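Local coordinates for protein probable branched-chain-amino-acid aminotransferase (Thermotoga maritima MSB8, PDB 3CSW) that probably catalyses the pyridoxal-phosphate-dependent transfer of the amino group of leucine, isoleucine and valine to 2-oxoglutarate, yielding branched-chain 2-oxo acids and glutamate, at residues 42-47 and 60-65; 141-146 and 199-204. All coordinates share one frame; numbering follows the deposited sequence.

Interaction 1 of 2, residues 42-47 and 60-65; sequences VYETLR and YTRLKR. With PLP (pyridoxal-5'-phosphate), chain E.
Glu44 sets CG anti to its carbonyl carbon (chi1 -79°) and bends at chi2, so its carboxylate rises from the strand toward the helix, where it meets Arg62, kinked at chi2 and chi3; the two side chains cross at about a right angle, yet their flat ends lie nearly coplanar, 29° apart, and join in a side-on, two-nitrogen salt bridge. NH2 of Arg62 reaches OE1 of Glu44 at 3.0 Å, 158° at the hydrogen and within the guanidinium plane, while Arg62 NE lies 2.9 Å from Glu44 OE2, the oxygen standing somewhat out of that plane. Both carboxylate oxygens use their syn lone pairs, and OE1 also bonds to His59, one helical turn before Leu63.

Here strand 42-49 of the antiparallel sheet runs almost opposite to helix 56-68, the local axes 8.1 Å apart, within the class-IV aminotransferase fold. The bridge lies on the cofactor side: NH2 of Arg62 also donates to O1P of pyridoxal phosphate at 2.9 Å, with NH1 adding a weak bond to the same oxygen. Glu44 is thus a second-shell residue whose two-point grip probably helps to hold the rotation of the phosphate-binding Arg62 guanidinium. Beside the polar pair, Leu63, with CG anti to its backbone N, drops CD1 to within 3.5 Å of Val42 CG1, and its CB passes CG of Glu44 at 3.8 Å.

Interaction 2 of 2, residues 141-146 and 199-204; sequences PPALKI and ILDGIT. With PLP (pyridoxal-5'-phosphate), chain E.
Pro141 opens a type I beta turn that Leu144 N closes by bonding to Pro141 O at 3.1 Å, and this turn presents the next residues to segment 199-204. Pro142 lays its CB against the backbone of Ile199, 3.9 Å from Ile199 N. Ala143 follows with its CA 3.6 Å from CD1 of Leu200, the closest approach between the two segments. Leu144 turns its side chain from this partner and packs on Leu154 of the second subunit. Lys145 then runs at about a right angle to Leu200: its CG is equidistant from CD1 and CD2, and bends at chi3 and chi4 carry NZ to 3.0 Å from C4A of pyridoxal phosphate.

Leu200 serves both partners because CG is anti to its backbone N (chi1 -163°), sending CD1 to the turn and Leu200 CD2 over the pyridine ring, 3.5 Å from C3 of pyridoxal phosphate. Beyond Gly202, at the N-cap position, helix 203-214 receives the phosphate at its N-terminal end: Ile203 N donates to O1P of pyridoxal phosphate at 2.9 Å, and Thr204 gives both its N and OG1 to O2P. The helix end would probably help to stabilise the phosphate charge. Lys145, by similarity the residue that carries the cofactor, is not attached in this structure, yet NZ stands beside the aldehyde carbon, a placement consistent with Schiff-base formation.

From the N terminus, interaction 1 closes first: strand 42-49 leads through the short strand 52-53 into helix 56-68, which returns over it after a connection of 12 residues. Interaction 2 opens only afterwards and closes a far longer loop of 52 residues, joining the segment after strand 125-129 to the start of helix 203-214. The two closures are therefore in series, neither nested nor crossed, yet their centres are only 10 Å apart. Arg65 NH2 is salt-bridged to Asp201 OD1 at 2.7 Å, and a probable backbone hydrogen bond joins Tyr43 N to Lys145 O. Together they tie the antiparallel sheet and helix 56-68 to the 141-146 loop and the N-terminal end of helix 203-214, around one cofactor.

Interaction 1 of 2, residues 42-47 and 60-65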
loop_
_atom_site.group_PDB
_atom_site.type_symbol
_atom_site.label_atom_id
_atom_site.label_comp_id
_atom_site.label_asym_id
_atom_site.label_seq_id
_atom_site.Cartn_x
_atom_site.Cartn_y
_atom_site.Cartn_z
ATOM N N VAL A 42 -12.591 -17.728 17.968
ATOM C CA VAL A 42 -13.275 -16.440 17.984
ATOM C C VAL A 42 -13.552 -16.123 19.446
ATOM O O VAL A 42 -13.861 -17.039 20.212
ATOM C CB VAL A 42 -14.595 -16.518 17.172
ATOM C CG1 VAL A 42 -15.548 -15.397 17.550
ATOM C CG2 VAL A 42 -14.291 -16.519 15.663
ATOM N N TYR A 43 -13.438 -14.860 19.859
ATOM C CA TYR A 43 -13.616 -14.562 21.279
ATOM C C TYR A 43 -14.160 -13.182 21.629
ATOM O O TYR A 43 -14.133 -12.257 20.821
ATOM C CB TYR A 43 -12.285 -14.776 22.014
ATOM C CG TYR A 43 -11.292 -13.646 21.862
ATOM C CD1 TYR A 43 -10.461 -13.577 20.749
ATOM C CD2 TYR A 43 -11.161 -12.660 22.845
ATOM C CE1 TYR A 43 -9.546 -12.550 20.596
ATOM C CE2 TYR A 43 -10.243 -11.627 22.707
ATOM C CZ TYR A 43 -9.440 -11.587 21.572
ATOM O OH TYR A 43 -8.528 -10.593 21.390
ATOM N N GLU A 44 -14.634 -13.080 22.869
ATOM C CA GLU A 44 -15.091 -11.827 23.474
ATOM C C GLU A 44 -14.636 -11.760 24.932
ATOM O O GLU A 44 -14.405 -12.797 25.558
ATOM C CB GLU A 44 -16.623 -11.733 23.411
ATOM C CG GLU A 44 -17.198 -11.311 22.061
ATOM C CD GLU A 44 -16.731 -9.916 21.622
ATOM O OE1 GLU A 44 -16.570 -9.042 22.484
ATOM O OE2 GLU A 44 -16.535 -9.698 20.409
ATOM N N THR A 45 -14.489 -10.538 25.456
ATOM C CA THR A 45 -14.153 -10.314 26.864
ATOM C C THR A 45 -15.222 -9.414 27.477
ATOM O O THR A 45 -15.666 -8.468 26.847
ATOM C CB THR A 45 -12.750 -9.678 27.061
ATOM O OG1 THR A 45 -12.708 -8.357 26.498
ATOM C CG2 THR A 45 -11.656 -10.556 26.430
ATOM N N LEU A 46 -15.660 -9.739 28.693
ATOM C CA LEU A 46 -16.661 -8.949 29.393
ATOM C C LEU A 46 -16.167 -8.682 30.796
ATOM O O LEU A 46 -15.241 -9.339 31.268
ATOM C CB LEU A 46 -18.022 -9.672 29.478
ATOM C CG LEU A 46 -18.757 -10.112 28.196
ATOM C CD1 LEU A 46 -18.243 -11.474 27.722
ATOM C CD2 LEU A 46 -20.257 -10.146 28.431
ATOM N N ARG A 47 -16.756 -7.681 31.444
ATOM C CA ARG A 47 -16.579 -7.473 32.882
ATOM C C ARG A 47 -17.949 -7.294 33.509
ATOM O O ARG A 47 -18.932 -7.123 32.810
ATOM C CB ARG A 47 -15.702 -6.263 33.183
ATOM C CG ARG A 47 -16.324 -4.915 32.850
ATOM C CD ARG A 47 -15.647 -3.805 33.635
ATOM N NE ARG A 47 -16.105 -3.846 35.009
ATOM C CZ ARG A 47 -15.614 -3.101 35.989
ATOM N NH1 ARG A 47 -14.609 -2.253 35.774
ATOM N NH2 ARG A 47 -16.144 -3.209 37.198
ATOM N N TYR A 60 -22.409 -10.424 22.684
ATOM C CA TYR A 60 -22.993 -11.566 21.979
ATOM C C TYR A 60 -23.109 -11.319 20.469
ATOM O O TYR A 60 -22.799 -12.190 19.663
ATOM C CB TYR A 60 -24.382 -11.889 22.547
ATOM C CG TYR A 60 -25.016 -13.118 21.931
ATOM C CD1 TYR A 60 -24.658 -14.399 22.348
ATOM C CD2 TYR A 60 -25.945 -12.999 20.908
ATOM C CE1 TYR A 60 -25.220 -15.533 21.763
ATOM C CE2 TYR A 60 -26.519 -14.122 20.308
ATOM C CZ TYR A 60 -26.159 -15.384 20.737
ATOM O OH TYR A 60 -26.757 -16.490 20.139
ATOM N N THR A 61 -23.570 -10.139 20.077
ATOM C CA THR A 61 -23.734 -9.854 18.641
ATOM C C THR A 61 -22.375 -9.714 17.939
ATOM O O THR A 61 -22.263 -10.072 16.770
ATOM C CB THR A 61 -24.668 -8.637 18.375
ATOM O OG1 THR A 61 -24.001 -7.427 18.723
ATOM C CG2 THR A 61 -25.965 -8.768 19.202
ATOM N N ARG A 62 -21.357 -9.206 18.635
ATOM C CA ARG A 62 -19.996 -9.110 18.081
ATOM C C ARG A 62 -19.427 -10.503 17.895
ATOM O O ARG A 62 -18.732 -10.770 16.918
ATOM C CB ARG A 62 -19.027 -8.331 18.987
ATOM C CG ARG A 62 -18.671 -6.911 18.551
ATOM C CD ARG A 62 -17.157 -6.644 18.719
ATOM N NE ARG A 62 -16.689 -6.842 20.094
ATOM C CZ ARG A 62 -15.946 -5.985 20.792
ATOM N NH1 ARG A 62 -15.541 -4.839 20.272
ATOM N NH2 ARG A 62 -15.592 -6.291 22.026
ATOM N N LEU A 63 -19.706 -11.380 18.862
ATOM C CA LEU A 63 -19.260 -12.773 18.798
ATOM C C LEU A 63 -19.883 -13.419 17.559
ATOM O O LEU A 63 -19.186 -14.046 16.764
ATOM C CB LEU A 63 -19.625 -13.541 20.080
ATOM C CG LEU A 63 -19.046 -14.953 20.300
ATOM C CD1 LEU A 63 -17.507 -14.968 20.471
ATOM C CD2 LEU A 63 -19.687 -15.616 21.514
ATOM N N LYS A 64 -21.190 -13.247 17.383
ATOM C CA LYS A 64 -21.878 -13.789 16.207
ATOM C C LYS A 64 -21.262 -13.271 14.889
ATOM O O LYS A 64 -21.037 -14.024 13.941
ATOM C CB LYS A 64 -23.370 -13.462 16.270
ATOM C CG LYS A 64 -24.157 -14.102 15.144
ATOM C CD LYS A 64 -25.689 -13.948 15.291
ATOM C CE LYS A 64 -26.418 -14.879 14.289
ATOM N NZ LYS A 64 -25.659 -15.055 12.979
ATOM N N ARG A 65 -20.975 -11.982 14.851
ATOM C CA ARG A 65 -20.360 -11.364 13.693
ATOM C C ARG A 65 -18.966 -11.931 13.396
ATOM O O ARG A 65 -18.645 -12.168 12.233
ATOM C CB ARG A 65 -20.296 -9.839 13.871
ATOM C CG ARG A 65 -19.703 -9.117 12.688
ATOM C CD ARG A 65 -19.574 -7.643 12.961
ATOM N NE ARG A 65 -18.539 -7.392 13.958
ATOM C CZ ARG A 65 -18.298 -6.215 14.517
ATOM N NH1 ARG A 65 -19.011 -5.151 14.176
ATOM N NH2 ARG A 65 -17.339 -6.110 15.426
HETATM N N1 PLP E . -8.931 -3.029 20.065
HETATM C C2 PLP E . -8.506 -4.352 20.105
HETATM C C2A PLP E . -7.473 -4.782 19.110
HETATM C C3 PLP E . -9.044 -5.237 21.065
HETATM O O3 PLP E . -8.578 -6.526 21.180
HETATM C C4 PLP E . -10.018 -4.767 21.979
HETATM C C4A PLP E . -10.560 -5.670 23.053
HETATM O O4A PLP E . -9.925 -5.830 24.112
HETATM C C5 PLP E . -10.426 -3.423 21.922
HETATM C C6 PLP E . -9.883 -2.574 20.956
HETATM C C5A PLP E . -11.284 -2.812 23.006
HETATM O O4P PLP E . -12.655 -3.099 22.770
HETATM P P PLP E . -13.762 -3.143 23.968
HETATM O O1P PLP E . -15.067 -3.775 23.443
HETATM O O2P PLP E . -14.039 -1.744 24.439
HETATM O O3P PLP E . -13.134 -3.981 25.073
#

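Interaction 2 of 2, residues 141-146 and 199-204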
loop_
_atom_site.group_PDB
_atom_site.type_symbol
_atom_site.label_atom_id
_atom_site.label_comp_id
_atom_site.label_asym_id
_atom_site.label_seq_id
_atom_site.Cartn_x
_atom_site.Cartn_y
_atom_site.Cartn_z
ATOM N N PRO A 141 -10.429 -9.009 7.884
ATOM C CA PRO A 141 -11.304 -8.009 8.453
ATOM C C PRO A 141 -10.834 -7.572 9.828
ATOM O O PRO A 141 -10.598 -8.406 10.699
ATOM C CB PRO A 141 -12.671 -8.708 8.553
ATOM C CG PRO A 141 -12.560 -9.961 7.762
ATOM C CD PRO A 141 -11.110 -10.304 7.653
ATOM N N PRO A 142 -10.661 -6.261 10.028
ATOM C CA PRO A 142 -10.252 -5.731 11.317
ATOM C C PRO A 142 -11.166 -6.125 12.481
ATOM O O PRO A 142 -10.685 -6.258 13.606
ATOM C CB PRO A 142 -10.314 -4.225 11.103
ATOM C CG PRO A 142 -10.186 -4.040 9.655
ATOM C CD PRO A 142 -10.810 -5.206 9.015
ATOM N N ALA A 143 -12.461 -6.308 12.214
ATOM C CA ALA A 143 -13.428 -6.684 13.247
ATOM C C ALA A 143 -13.444 -8.180 13.581
ATOM O O ALA A 143 -14.208 -8.589 14.445
ATOM C CB ALA A 143 -14.858 -6.211 12.856
ATOM N N LEU A 144 -12.642 -9.005 12.908
ATOM C CA LEU A 144 -12.529 -10.428 13.305
ATOM C C LEU A 144 -11.684 -10.568 14.598
ATOM O O LEU A 144 -10.456 -10.443 14.563
ATOM C CB LEU A 144 -11.950 -11.290 12.164
ATOM C CG LEU A 144 -11.606 -12.764 12.466
ATOM C CD1 LEU A 144 -12.833 -13.554 12.986
ATOM C CD2 LEU A 144 -10.990 -13.440 11.253
ATOM N N LYS A 145 -12.344 -10.827 15.728
ATOM C CA LYS A 145 -11.654 -11.044 17.002
ATOM C C LYS A 145 -11.368 -12.522 17.121
ATOM O O LYS A 145 -12.246 -13.294 17.549
ATOM C CB LYS A 145 -12.501 -10.641 18.195
ATOM C CG LYS A 145 -12.483 -9.209 18.563
ATOM C CD LYS A 145 -13.381 -8.955 19.785
ATOM C CE LYS A 145 -12.654 -9.133 21.084
ATOM N NZ LYS A 145 -12.114 -7.821 21.564
ATOM N N ILE A 146 -10.152 -12.896 16.713
ATOM C CA ILE A 146 -9.683 -14.271 16.684
ATOM C C ILE A 146 -8.336 -14.329 17.458
ATOM O O ILE A 146 -7.545 -13.383 17.416
ATOM C CB ILE A 146 -9.665 -14.842 15.242
ATOM C CG1 ILE A 146 -9.507 -16.372 15.286
ATOM C CG2 ILE A 146 -8.575 -14.165 14.361
ATOM C CD1 ILE A 146 -9.949 -17.085 14.046
ATOM N N ILE A 199 -10.348 -0.521 12.167
ATOM C CA ILE A 199 -10.255 -0.813 13.584
ATOM C C ILE A 199 -11.411 -1.674 14.076
ATOM O O ILE A 199 -12.392 -1.861 13.376
ATOM C CB ILE A 199 -10.186 0.525 14.422
ATOM C CG1 ILE A 199 -11.503 1.301 14.328
ATOM C CG2 ILE A 199 -9.011 1.374 13.939
ATOM C CD1 ILE A 199 -11.686 2.421 15.311
ATOM N N LEU A 200 -11.259 -2.183 15.299
ATOM C CA LEU A 200 -12.316 -2.866 16.032
ATOM C C LEU A 200 -13.253 -1.830 16.683
ATOM O O LEU A 200 -12.792 -0.854 17.262
ATOM C CB LEU A 200 -11.678 -3.714 17.104
ATOM C CG LEU A 200 -12.523 -4.793 17.726
ATOM C CD1 LEU A 200 -12.880 -5.836 16.702
ATOM C CD2 LEU A 200 -11.736 -5.403 18.849
ATOM N N ASP A 201 -14.562 -2.036 16.541
ATOM C CA ASP A 201 -15.589 -1.149 17.118
ATOM C C ASP A 201 -15.802 -1.517 18.587
ATOM O O ASP A 201 -16.749 -2.214 18.947
ATOM C CB ASP A 201 -16.924 -1.219 16.333
ATOM C CG ASP A 201 -17.410 -2.660 16.098
ATOM O OD1 ASP A 201 -16.568 -3.597 16.034
ATOM O OD2 ASP A 201 -18.635 -2.857 15.968
ATOM N N GLY A 202 -14.878 -1.077 19.424
ATOM C CA GLY A 202 -14.947 -1.372 20.833
ATOM C C GLY A 202 -16.225 -0.864 21.481
ATOM O O GLY A 202 -16.726 0.225 21.146
ATOM N N ILE A 203 -16.746 -1.673 22.390
ATOM C CA ILE A 203 -17.943 -1.344 23.170
ATOM C C ILE A 203 -17.702 -0.199 24.181
ATOM O O ILE A 203 -18.613 0.593 24.427
ATOM C CB ILE A 203 -18.508 -2.611 23.866
ATOM C CG1 ILE A 203 -19.013 -3.564 22.769
ATOM C CG2 ILE A 203 -19.580 -2.231 24.949
ATOM C CD1 ILE A 203 -19.390 -4.933 23.217
ATOM N N THR A 204 -16.492 -0.099 24.744
ATOM C CA THR A 204 -16.137 1.045 25.623
ATOM C C THR A 204 -16.057 2.337 24.814
ATOM O O THR A 204 -16.566 3.374 25.216
ATOM C CB THR A 204 -14.786 0.837 26.367
ATOM O OG1 THR A 204 -14.678 -0.517 26.807
ATOM C CG2 THR A 204 -14.648 1.795 27.580
HETATM N N1 PLP E . -8.931 -3.029 20.065
HETATM C C2 PLP E . -8.506 -4.352 20.105
HETATM C C2A PLP E . -7.473 -4.782 19.110
HETATM C C3 PLP E . -9.044 -5.237 21.065
HETATM O O3 PLP E . -8.578 -6.526 21.180
HETATM C C4 PLP E . -10.018 -4.767 21.979
HETATM C C4A PLP E . -10.560 -5.670 23.053
HETATM O O4A PLP E . -9.925 -5.830 24.112
HETATM C C5 PLP E . -10.426 -3.423 21.922
HETATM C C6 PLP E . -9.883 -2.574 20.956
HETATM C C5A PLP E . -11.284 -2.812 23.006
HETATM O O4P PLP E . -12.655 -3.099 22.770
HETATM P P PLP E . -13.762 -3.143 23.968
HETATM O O1P PLP E . -15.067 -3.775 23.443
HETATM O O2P PLP E . -14.039 -1.744 24.439
HETATM O O3P PLP E . -13.134 -3.981 25.073
#